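Local atomic coordinates of ribonuclease H (Uncultured organism, PDB entry 4IBN), a protein that probably cleaves the RNA strand of RNA-DNA hybrids endonucleolytically, leaving 5'-phosphomonoester ends, with magnesium as cofactor. Residues 68-79 with 91-100; 32-43 with 55-66. All coordinates share one frame; numbering follows the deposited sequence.

Contact 1 of 2, residues 68-79 with 91-100; sequences NRMALRSVIEAF and VVFTTDSRYI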
loop_
_atom_site.group_PDB
_atom_site.type_symbol
_atom_site.label_atom_id
_atom_site.label_comp_id
_atom_site.label_asym_id
_atom_site.label_seq_id
_atom_site.Cartn_x
_atom_site.Cartn_y
_atom_site.Cartn_z
ATOM N N ASN A 68 5.455 1.261 11.106
ATOM C CA ASN A 68 5.911 2.177 10.085
ATOM C C ASN A 68 6.692 1.488 9.001
ATOM O O ASN A 68 6.579 1.838 7.877
ATOM C CB ASN A 68 6.723 3.314 10.657
ATOM C CG ASN A 68 5.884 4.339 11.401
ATOM O OD1 ASN A 68 4.710 4.294 11.398
ATOM N ND2 ASN A 68 6.535 5.262 12.018
ATOM N N ARG A 69 7.530 0.548 9.378
ATOM C CA ARG A 69 8.268 -0.149 8.364
ATOM C C ARG A 69 7.319 -0.945 7.455
ATOM O O ARG A 69 7.419 -0.918 6.274
ATOM C CB ARG A 69 9.256 -1.137 8.992
ATOM C CG ARG A 69 10.642 -0.642 9.307
ATOM C CD ARG A 69 11.666 -1.846 9.581
ATOM N NE ARG A 69 11.803 -2.790 8.485
ATOM C CZ ARG A 69 12.583 -2.611 7.443
ATOM N NH1 ARG A 69 13.291 -1.527 7.373
ATOM N NH2 ARG A 69 12.639 -3.480 6.480
ATOM N N MET A 70 6.407 -1.669 8.059
ATOM C CA MET A 70 5.481 -2.465 7.294
ATOM C C MET A 70 4.541 -1.618 6.383
ATOM O O MET A 70 4.171 -2.020 5.321
ATOM C CB MET A 70 4.740 -3.486 8.179
ATOM C CG MET A 70 5.643 -4.459 8.857
ATOM S SD MET A 70 6.919 -5.207 7.771
ATOM C CE MET A 70 5.955 -6.196 6.736
ATOM N N ALA A 71 4.167 -0.461 6.864
ATOM C CA ALA A 71 3.372 0.414 6.061
ATOM C C ALA A 71 4.166 0.794 4.809
ATOM O O ALA A 71 3.645 0.777 3.756
ATOM C CB ALA A 71 2.989 1.612 6.829
ATOM N N LEU A 72 5.435 1.102 4.985
ATOM C CA LEU A 72 6.272 1.413 3.835
ATOM C C LEU A 72 6.436 0.224 2.880
ATOM O O LEU A 72 6.398 0.380 1.709
ATOM C CB LEU A 72 7.597 2.059 4.244
ATOM C CG LEU A 72 7.520 3.497 4.673
ATOM C CD1 LEU A 72 8.713 3.889 5.505
ATOM C CD2 LEU A 72 7.390 4.338 3.478
ATOM N N ARG A 73 6.581 -0.968 3.421
ATOM C CA ARG A 73 6.659 -2.147 2.587
ATOM C C ARG A 73 5.392 -2.386 1.794
ATOM O O ARG A 73 5.448 -2.904 0.716
ATOM C CB ARG A 73 7.068 -3.380 3.373
ATOM C CG ARG A 73 8.334 -3.128 4.108
ATOM C CD ARG A 73 9.309 -4.252 4.146
ATOM N NE ARG A 73 9.366 -5.037 2.936
ATOM C CZ ARG A 73 9.684 -6.307 2.957
ATOM N NH1 ARG A 73 9.978 -6.855 4.103
ATOM N NH2 ARG A 73 9.734 -7.035 1.865
ATOM N N SER A 74 4.255 -2.004 2.358
ATOM C CA SER A 74 3.020 -2.171 1.640
ATOM C C SER A 74 3.061 -1.355 0.370
ATOM O O SER A 74 2.598 -1.771 -0.638
ATOM C CB SER A 74 1.789 -1.848 2.506
ATOM O OG SER A 74 1.489 -0.491 2.627
ATOM N N VAL A 75 3.601 -0.169 0.459
ATOM C CA VAL A 75 3.761 0.622 -0.745
ATOM C C VAL A 75 4.768 0.019 -1.705
ATOM O O VAL A 75 4.514 -0.141 -2.850
ATOM C CB VAL A 75 4.265 2.010 -0.415
ATOM C CG1 VAL A 75 4.500 2.826 -1.693
ATOM C CG2 VAL A 75 3.307 2.705 0.424
ATOM N N ILE A 76 5.932 -0.311 -1.198
ATOM C CA ILE A 76 6.945 -0.817 -2.064
ATOM C C ILE A 76 6.544 -2.080 -2.760
ATOM O O ILE A 76 6.702 -2.216 -3.920
ATOM C CB ILE A 76 8.200 -1.118 -1.279
ATOM C CG1 ILE A 76 8.772 0.139 -0.691
ATOM C CG2 ILE A 76 9.222 -1.799 -2.115
ATOM C CD1 ILE A 76 9.788 -0.110 0.420
ATOM N N GLU A 77 6.007 -3.009 -2.018
ATOM C CA GLU A 77 5.595 -4.241 -2.623
ATOM C C GLU A 77 4.504 -4.048 -3.655
ATOM O O GLU A 77 4.484 -4.721 -4.645
ATOM C CB GLU A 77 5.180 -5.283 -1.599
ATOM C CG GLU A 77 6.276 -5.713 -0.743
ATOM C CD GLU A 77 7.434 -6.332 -1.485
ATOM O OE1 GLU A 77 7.210 -7.079 -2.390
ATOM O OE2 GLU A 77 8.576 -6.080 -1.123
ATOM N N ALA A 78 3.583 -3.158 -3.390
ATOM C CA ALA A 78 2.501 -2.925 -4.318
ATOM C C ALA A 78 2.961 -2.380 -5.637
ATOM O O ALA A 78 2.606 -2.852 -6.645
ATOM C CB ALA A 78 1.517 -1.939 -3.722
ATOM N N PHE A 79 3.735 -1.339 -5.568
ATOM C CA PHE A 79 4.240 -0.705 -6.745
ATOM C C PHE A 79 5.268 -1.524 -7.501
ATOM O O PHE A 79 5.427 -1.370 -8.685
ATOM C CB PHE A 79 4.688 0.710 -6.452
ATOM C CG PHE A 79 3.556 1.652 -6.275
ATOM C CD1 PHE A 79 2.984 2.247 -7.336
ATOM C CD2 PHE A 79 3.036 1.893 -5.057
ATOM C CE1 PHE A 79 1.969 3.055 -7.167
ATOM C CE2 PHE A 79 2.002 2.694 -4.898
ATOM C CZ PHE A 79 1.463 3.271 -5.947
ATOM N N VAL A 91 -3.014 4.761 -10.227
ATOM C CA VAL A 91 -3.347 4.023 -9.039
ATOM C C VAL A 91 -4.072 4.899 -8.056
ATOM O O VAL A 91 -3.637 5.924 -7.752
ATOM C CB VAL A 91 -2.079 3.480 -8.353
ATOM C CG1 VAL A 91 -2.403 2.699 -7.129
ATOM C CG2 VAL A 91 -1.257 2.679 -9.332
ATOM N N VAL A 92 -5.160 4.402 -7.520
ATOM C CA VAL A 92 -5.742 5.004 -6.361
ATOM C C VAL A 92 -5.313 4.136 -5.203
ATOM O O VAL A 92 -5.666 3.011 -5.190
ATOM C CB VAL A 92 -7.264 4.990 -6.436
ATOM C CG1 VAL A 92 -7.834 5.597 -5.204
ATOM C CG2 VAL A 92 -7.725 5.740 -7.622
ATOM N N PHE A 93 -4.536 4.684 -4.272
ATOM C CA PHE A 93 -3.975 3.908 -3.184
ATOM C C PHE A 93 -4.620 4.348 -1.902
ATOM O O PHE A 93 -4.467 5.428 -1.511
ATOM C CB PHE A 93 -2.445 4.115 -3.128
ATOM C CG PHE A 93 -1.689 3.178 -2.199
ATOM C CD1 PHE A 93 -0.946 2.154 -2.685
ATOM C CD2 PHE A 93 -1.634 3.410 -0.864
ATOM C CE1 PHE A 93 -0.252 1.363 -1.883
ATOM C CE2 PHE A 93 -0.936 2.619 -0.072
ATOM C CZ PHE A 93 -0.250 1.589 -0.581
ATOM N N THR A 94 -5.367 3.437 -1.304
ATOM C CA THR A 94 -6.062 3.705 -0.083
ATOM C C THR A 94 -5.517 2.896 1.082
ATOM O O THR A 94 -5.421 1.752 1.012
ATOM C CB THR A 94 -7.590 3.390 -0.220
ATOM O OG1 THR A 94 -8.141 4.132 -1.293
ATOM C CG2 THR A 94 -8.299 3.741 1.030
ATOM N N THR A 95 -5.183 3.584 2.153
ATOM C CA THR A 95 -4.581 2.956 3.298
ATOM C C THR A 95 -5.069 3.560 4.579
ATOM O O THR A 95 -5.519 4.631 4.569
ATOM C CB THR A 95 -3.079 3.081 3.254
ATOM O OG1 THR A 95 -2.526 2.501 4.417
ATOM C CG2 THR A 95 -2.675 4.484 3.141
ATOM N N ASP A 96 -4.987 2.794 5.658
ATOM C CA ASP A 96 -5.216 3.280 7.009
ATOM C C ASP A 96 -4.051 4.083 7.574
ATOM O O ASP A 96 -4.163 4.664 8.593
ATOM C CB ASP A 96 -5.526 2.134 7.977
ATOM C CG ASP A 96 -4.340 1.229 8.212
ATOM O OD1 ASP A 96 -3.545 1.016 7.317
ATOM O OD2 ASP A 96 -4.209 0.678 9.284
ATOM N N SER A 97 -2.934 4.085 6.889
ATOM C CA SER A 97 -1.778 4.725 7.399
ATOM C C SER A 97 -1.638 6.159 6.937
ATOM O O SER A 97 -1.303 6.411 5.836
ATOM C CB SER A 97 -0.547 3.943 6.964
ATOM O OG SER A 97 0.630 4.577 7.322
ATOM N N ARG A 98 -1.878 7.087 7.851
ATOM C CA ARG A 98 -1.605 8.471 7.599
ATOM C C ARG A 98 -0.133 8.695 7.443
ATOM O O ARG A 98 0.293 9.576 6.799
ATOM C CB ARG A 98 -2.231 9.376 8.630
ATOM C CG ARG A 98 -3.642 9.648 8.319
ATOM C CD ARG A 98 -4.098 10.994 8.708
ATOM N NE ARG A 98 -3.768 12.006 7.746
ATOM C CZ ARG A 98 -4.646 12.645 7.002
ATOM N NH1 ARG A 98 -5.932 12.366 7.087
ATOM N NH2 ARG A 98 -4.244 13.575 6.163
ATOM N N TYR A 99 0.649 7.825 8.009
ATOM C CA TYR A 99 2.072 7.967 7.857
ATOM C C TYR A 99 2.376 7.946 6.360
ATOM O O TYR A 99 3.067 8.765 5.904
ATOM C CB TYR A 99 2.785 6.785 8.550
ATOM C CG TYR A 99 4.296 6.790 8.605
ATOM C CD1 TYR A 99 4.982 7.714 9.321
ATOM C CD2 TYR A 99 5.031 5.847 7.950
ATOM C CE1 TYR A 99 6.350 7.714 9.367
ATOM C CE2 TYR A 99 6.378 5.835 8.021
ATOM C CZ TYR A 99 7.045 6.777 8.728
ATOM O OH TYR A 99 8.407 6.780 8.807
ATOM N N ILE A 100 1.819 6.996 5.631
ATOM C CA ILE A 100 2.020 6.913 4.188
ATOM C C ILE A 100 1.370 8.064 3.423
ATOM O O ILE A 100 1.976 8.643 2.609
ATOM C CB ILE A 100 1.455 5.609 3.606
ATOM C CG1 ILE A 100 2.188 4.404 4.168
ATOM C CG2 ILE A 100 1.499 5.614 2.118
ATOM C CD1 ILE A 100 3.622 4.463 4.075
HETATM O O HOH W 1 -0.643 0.598 4.310
#
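Phe-79 and Phe-93 meet where helix 67-82 runs nearly antiparallel over strand 90-95. Their planes are only 19° apart, but the rings are slid so far past each other that they barely overlap, and contact falls to Phe-79 CE2 and Phe-93 CD1 at 3.7 Å. With CG anti to the backbone N (chi1 -170°), Phe-93 rises from the strand toward the helix; its edge meets Ala-78 CB, while CZ touches Val-75 CG2. Val-91 CG2 packs on Phe-79 CE1. Closer to the helix start, Ile-100 wedges in with two branches: CG2 passes Val-75 CG2 at 3.8 Å, and CD1 reaches Leu-72 CD2 and the backbone of Ala-71. Within this buried part a water bridges the segments, 2.9 Å from Ser-74 OG and 2.7 Å from Thr-95 OG1, while Ser-74 OG also donates to Ala-71 O.

At the partly exposed end, by contrast, the Asn-68 amide stacks on one face of Tyr-99, the planes 4° apart and CG 3.6 Å above the ring centre. Leu-72 CD1 comes to the edge of the same ring, whose hydroxyl bonds to Trp-129.

No direct hydrogen bond joins the two segments. Cohesion comes mainly from apolar packing, with the amide-ring stack and one bridging water added; the hydroxyls of Ser-74 and Thr-95 share that water, and that of Ser-97 caps the following helix at Ile-100 N.

Contact 2 of 2, residues 32-43 with 55-66; sequences GENPGGAGVLVE and RRDVWVSEPATT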
loop_
_atom_site.group_PDB
_atom_site.type_symbol
_atom_site.label_atom_id
_atom_site.label_comp_id
_atom_site.label_asym_id
_atom_site.label_seq_id
_atom_site.Cartn_x
_atom_site.Cartn_y
_atom_site.Cartn_z
ATOM N N GLY A 32 9.779 -2.720 17.534
ATOM C CA GLY A 32 10.799 -3.385 16.777
ATOM C C GLY A 32 11.033 -4.840 17.082
ATOM O O GLY A 32 11.795 -5.447 16.415
ATOM N N GLU A 33 10.366 -5.366 18.087
ATOM C CA GLU A 33 10.492 -6.762 18.436
ATOM C C GLU A 33 9.379 -7.686 18.005
ATOM O O GLU A 33 9.490 -8.864 18.183
ATOM C CB GLU A 33 10.623 -6.885 19.934
ATOM C CG GLU A 33 11.691 -6.024 20.527
ATOM C CD GLU A 33 13.038 -6.367 20.030
ATOM O OE1 GLU A 33 13.309 -7.554 19.944
ATOM O OE2 GLU A 33 13.828 -5.476 19.693
ATOM N N ASN A 34 8.306 -7.153 17.454
ATOM C CA ASN A 34 7.156 -7.953 17.085
ATOM C C ASN A 34 7.129 -8.335 15.614
ATOM O O ASN A 34 7.538 -7.600 14.806
ATOM C CB ASN A 34 5.881 -7.195 17.381
ATOM C CG ASN A 34 5.773 -6.775 18.813
ATOM O OD1 ASN A 34 5.631 -5.614 19.099
ATOM N ND2 ASN A 34 5.805 -7.705 19.692
ATOM N N PRO A 35 6.618 -9.501 15.311
ATOM C CA PRO A 35 6.432 -9.909 13.934
ATOM C C PRO A 35 5.391 -9.041 13.246
ATOM O O PRO A 35 4.522 -8.580 13.893
ATOM C CB PRO A 35 5.946 -11.345 14.063
ATOM C CG PRO A 35 5.491 -11.471 15.408
ATOM C CD PRO A 35 6.155 -10.515 16.252
ATOM N N GLY A 36 5.555 -8.803 11.964
ATOM C CA GLY A 36 4.689 -7.900 11.262
ATOM C C GLY A 36 4.416 -8.298 9.830
ATOM O O GLY A 36 5.111 -9.101 9.284
ATOM N N GLY A 37 3.346 -7.742 9.283
ATOM C CA GLY A 37 2.941 -8.047 7.938
ATOM C C GLY A 37 2.411 -6.850 7.180
ATOM O O GLY A 37 1.979 -5.938 7.754
ATOM N N ALA A 38 2.503 -6.905 5.861
ATOM C CA ALA A 38 1.895 -5.925 4.989
ATOM C C ALA A 38 0.992 -6.664 4.007
ATOM O O ALA A 38 1.393 -7.634 3.436
ATOM C CB ALA A 38 2.942 -5.153 4.228
ATOM N N GLY A 39 -0.232 -6.188 3.872
ATOM C CA GLY A 39 -1.205 -6.770 2.988
ATOM C C GLY A 39 -1.751 -5.774 1.978
ATOM O O GLY A 39 -2.050 -4.687 2.328
ATOM N N VAL A 40 -1.824 -6.201 0.720
ATOM C CA VAL A 40 -2.326 -5.369 -0.346
ATOM C C VAL A 40 -3.341 -6.095 -1.235
ATOM O O VAL A 40 -3.069 -7.142 -1.700
ATOM C CB VAL A 40 -1.197 -4.945 -1.242
ATOM C CG1 VAL A 40 -1.660 -4.036 -2.296
ATOM C CG2 VAL A 40 -0.127 -4.317 -0.465
ATOM N N LEU A 41 -4.496 -5.483 -1.458
ATOM C CA LEU A 41 -5.452 -5.946 -2.441
ATOM C C LEU A 41 -5.422 -5.003 -3.631
ATOM O O LEU A 41 -5.516 -3.842 -3.457
ATOM C CB LEU A 41 -6.844 -5.919 -1.838
ATOM C CG LEU A 41 -8.026 -6.161 -2.755
ATOM C CD1 LEU A 41 -8.019 -7.534 -3.325
ATOM C CD2 LEU A 41 -9.327 -5.874 -2.092
ATOM N N VAL A 42 -5.292 -5.558 -4.840
ATOM C CA VAL A 42 -5.363 -4.769 -6.063
ATOM C C VAL A 42 -6.642 -5.110 -6.816
ATOM O O VAL A 42 -6.865 -6.235 -7.088
ATOM C CB VAL A 42 -4.171 -5.077 -7.000
ATOM C CG1 VAL A 42 -4.167 -4.169 -8.200
ATOM C CG2 VAL A 42 -2.859 -4.914 -6.264
ATOM N N GLU A 43 -7.443 -4.119 -7.120
ATOM C CA GLU A 43 -8.637 -4.283 -7.890
ATOM C C GLU A 43 -8.446 -3.774 -9.290
ATOM O O GLU A 43 -7.869 -2.765 -9.458
ATOM C CB GLU A 43 -9.815 -3.530 -7.270
ATOM C CG GLU A 43 -10.200 -4.069 -5.924
ATOM C CD GLU A 43 -11.589 -3.668 -5.472
ATOM O OE1 GLU A 43 -12.143 -2.751 -6.061
ATOM O OE2 GLU A 43 -12.085 -4.273 -4.537
ATOM N N ARG A 55 -9.450 -9.283 -8.849
ATOM C CA ARG A 55 -8.713 -8.989 -7.669
ATOM C C ARG A 55 -7.474 -9.822 -7.555
ATOM O O ARG A 55 -7.485 -10.965 -7.833
ATOM C CB ARG A 55 -9.609 -9.143 -6.445
ATOM C CG ARG A 55 -10.730 -8.112 -6.371
ATOM C CD ARG A 55 -11.587 -8.218 -5.185
ATOM N NE ARG A 55 -12.505 -7.107 -5.044
ATOM C CZ ARG A 55 -13.786 -7.147 -5.325
ATOM N NH1 ARG A 55 -14.322 -8.228 -5.777
ATOM N NH2 ARG A 55 -14.521 -6.103 -5.148
ATOM N N ARG A 56 -6.404 -9.176 -7.138
ATOM C CA ARG A 56 -5.160 -9.835 -6.813
ATOM C C ARG A 56 -4.612 -9.345 -5.452
ATOM O O ARG A 56 -4.839 -8.253 -5.068
ATOM C CB ARG A 56 -4.117 -9.588 -7.883
ATOM C CG ARG A 56 -4.504 -9.996 -9.245
ATOM C CD ARG A 56 -4.344 -11.428 -9.430
ATOM N NE ARG A 56 -4.588 -11.800 -10.802
ATOM C CZ ARG A 56 -5.761 -12.179 -11.250
ATOM N NH1 ARG A 56 -6.778 -12.302 -10.429
ATOM N NH2 ARG A 56 -5.905 -12.498 -12.509
ATOM N N ASP A 57 -3.871 -10.219 -4.775
ATOM C CA ASP A 57 -3.287 -9.925 -3.476
ATOM C C ASP A 57 -1.769 -9.942 -3.515
ATOM O O ASP A 57 -1.214 -10.676 -4.240
ATOM C CB ASP A 57 -3.659 -11.012 -2.475
ATOM C CG ASP A 57 -5.160 -11.120 -2.189
ATOM O OD1 ASP A 57 -5.883 -10.244 -2.522
ATOM O OD2 ASP A 57 -5.572 -12.115 -1.584
ATOM N N VAL A 58 -1.130 -9.168 -2.643
ATOM C CA VAL A 58 0.323 -9.230 -2.480
ATOM C C VAL A 58 0.706 -8.955 -1.025
ATOM O O VAL A 58 0.273 -7.955 -0.452
ATOM C CB VAL A 58 1.040 -8.220 -3.392
ATOM C CG1 VAL A 58 0.367 -6.859 -3.307
ATOM C CG2 VAL A 58 2.511 -8.120 -3.021
ATOM N N TRP A 59 1.508 -9.832 -0.421
ATOM C CA TRP A 59 1.858 -9.640 0.963
ATOM C C TRP A 59 3.313 -9.960 1.247
ATOM O O TRP A 59 3.944 -10.672 0.504
ATOM C CB TRP A 59 0.921 -10.427 1.900
ATOM C CG TRP A 59 1.044 -11.883 1.818
ATOM C CD1 TRP A 59 1.867 -12.670 2.534
ATOM C CD2 TRP A 59 0.313 -12.757 0.965
ATOM N NE1 TRP A 59 1.700 -13.968 2.200
ATOM C CE2 TRP A 59 0.745 -14.053 1.238
ATOM C CE3 TRP A 59 -0.687 -12.572 0.024
ATOM C CZ2 TRP A 59 0.257 -15.134 0.572
ATOM C CZ3 TRP A 59 -1.174 -13.646 -0.617
ATOM C CH2 TRP A 59 -0.711 -14.911 -0.344
ATOM N N VAL A 60 3.795 -9.405 2.343
ATOM C CA VAL A 60 5.117 -9.713 2.838
ATOM C C VAL A 60 5.152 -9.631 4.344
ATOM O O VAL A 60 4.281 -9.100 4.921
ATOM C CB VAL A 60 6.146 -8.775 2.307
ATOM C CG1 VAL A 60 6.265 -8.944 0.825
ATOM C CG2 VAL A 60 5.831 -7.389 2.661
ATOM N N SER A 61 6.185 -10.203 4.939
ATOM C CA SER A 61 6.301 -10.178 6.378
ATOM C C SER A 61 7.736 -10.025 6.837
ATOM O O SER A 61 8.621 -10.255 6.078
ATOM C CB SER A 61 5.717 -11.439 6.973
ATOM O OG SER A 61 6.254 -12.573 6.407
ATOM N N GLU A 62 7.903 -9.604 8.095
ATOM C CA GLU A 62 9.177 -9.560 8.804
ATOM C C GLU A 62 8.973 -10.125 10.200
ATOM O O GLU A 62 7.945 -9.953 10.761
ATOM C CB GLU A 62 9.708 -8.142 8.892
ATOM C CG GLU A 62 10.148 -7.616 7.558
ATOM C CD GLU A 62 10.594 -6.183 7.529
ATOM O OE1 GLU A 62 10.661 -5.540 8.555
ATOM O OE2 GLU A 62 10.885 -5.720 6.433
ATOM N N PRO A 63 9.950 -10.832 10.718
ATOM C CA PRO A 63 9.821 -11.411 12.051
ATOM C C PRO A 63 9.973 -10.482 13.272
ATOM O O PRO A 63 9.633 -10.869 14.362
ATOM C CB PRO A 63 10.890 -12.491 12.057
ATOM C CG PRO A 63 11.881 -12.032 11.152
ATOM C CD PRO A 63 11.176 -11.285 10.069
ATOM N N ALA A 64 10.582 -9.337 13.078
ATOM C CA ALA A 64 10.726 -8.350 14.124
ATOM C C ALA A 64 10.765 -7.049 13.379
ATOM O O ALA A 64 11.635 -6.845 12.615
ATOM C CB ALA A 64 11.994 -8.555 14.873
ATOM N N THR A 65 9.771 -6.225 13.594
ATOM C CA THR A 65 9.593 -5.077 12.743
ATOM C C THR A 65 8.707 -4.048 13.416
ATOM O O THR A 65 8.412 -4.190 14.561
ATOM C CB THR A 65 9.064 -5.514 11.377
ATOM O OG1 THR A 65 9.077 -4.417 10.474
ATOM C CG2 THR A 65 7.688 -6.070 11.492
ATOM N N THR A 66 8.367 -3.008 12.691
ATOM C CA THR A 66 7.523 -1.949 13.198
ATOM C C THR A 66 6.369 -1.624 12.247
ATOM O O THR A 66 6.397 -1.958 11.149
ATOM C CB THR A 66 8.297 -0.655 13.445
ATOM O OG1 THR A 66 8.721 -0.155 12.214
ATOM C CG2 THR A 66 9.472 -0.879 14.274
HETATM O O HOH W 2 7.120 -3.902 16.959
#
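The guanidinium of Arg-55 meets Glu-43 edge-on: NE, at 2.9 Å, and NH2, at 3.1 Å, both donate to Glu-43 OE2, which lies close to the guanidinium plane. The carboxylate is turned 71° from that plane, and both nitrogens reach its oxygen from the same face, above the carboxylate. Arg-55, extended from CG to NE, runs alongside Glu-43, and its CB, CG and CD pack on Leu-41 CD1. Glu-181 takes the remaining NH1 and Gln-154 also bonds Glu-43 OE2; an alanine in place of Arg-55 would probably leave Glu-43 and Glu-181 without their shared cation and strip two methylenes from Leu-41 CD1.

On this sheet face Asp-57 and Trp-59 also stand, directed to helix 153-168 and its neighbouring loops, where Ser-178 and Thr-170 take their polar ends. On the opposite face the middle is apolar, with Arg-56 and Glu-62 toward the ends. Ala-38 CB touches Val-60 CG2, and Val-58 holds CG1 between its backbone N and carbonyl carbon (chi1 47°), pressing it to 3.2 Å from Val-40 CB, tighter than usual for carbons.

Paired backbone bonds join Gly-36 to Glu-62, Ala-38 to Val-60, Val-40 to Val-58 and Val-42 to Arg-56; Val-42 N to Arg-56 O, at 2.7 Å, is almost straight. Past the corner at Pro-63 and Ala-64, Thr-65 CG2 sits 3.5 Å from Gly-36 CA, in space that a side chain there would need. This hairpin, with strand 34-45 also paired to strand 16-25, forms the antiparallel half of the mixed RNase H sheet, packed by helices on both faces.

Contact 2 leads into contact 1 through the corner at Pro-63 and Ala-64, since strand 53-62 is followed by helix 67-82, and their centres lie about 10 Å apart. Glu-62 of the hairpin ties them together: its OE2 is 2.7 Å from Arg-73 NH1 and also forms a salt bridge with Arg-69 NH2. Between those two arginines, Met-70 O rests 3.5 Å from Ala-38 CB. Strand 16-25 mediates between the two, its backbone bonding Asp-22 to Gly-39 of contact 2 while Asp-22 and Glu-23 come close to Asp-96 of contact 1. These three acids form a cluster consistent with three residues of the atypical DEDN active-site motif reported for the enzyme; Ala-71 packs on Glu-23.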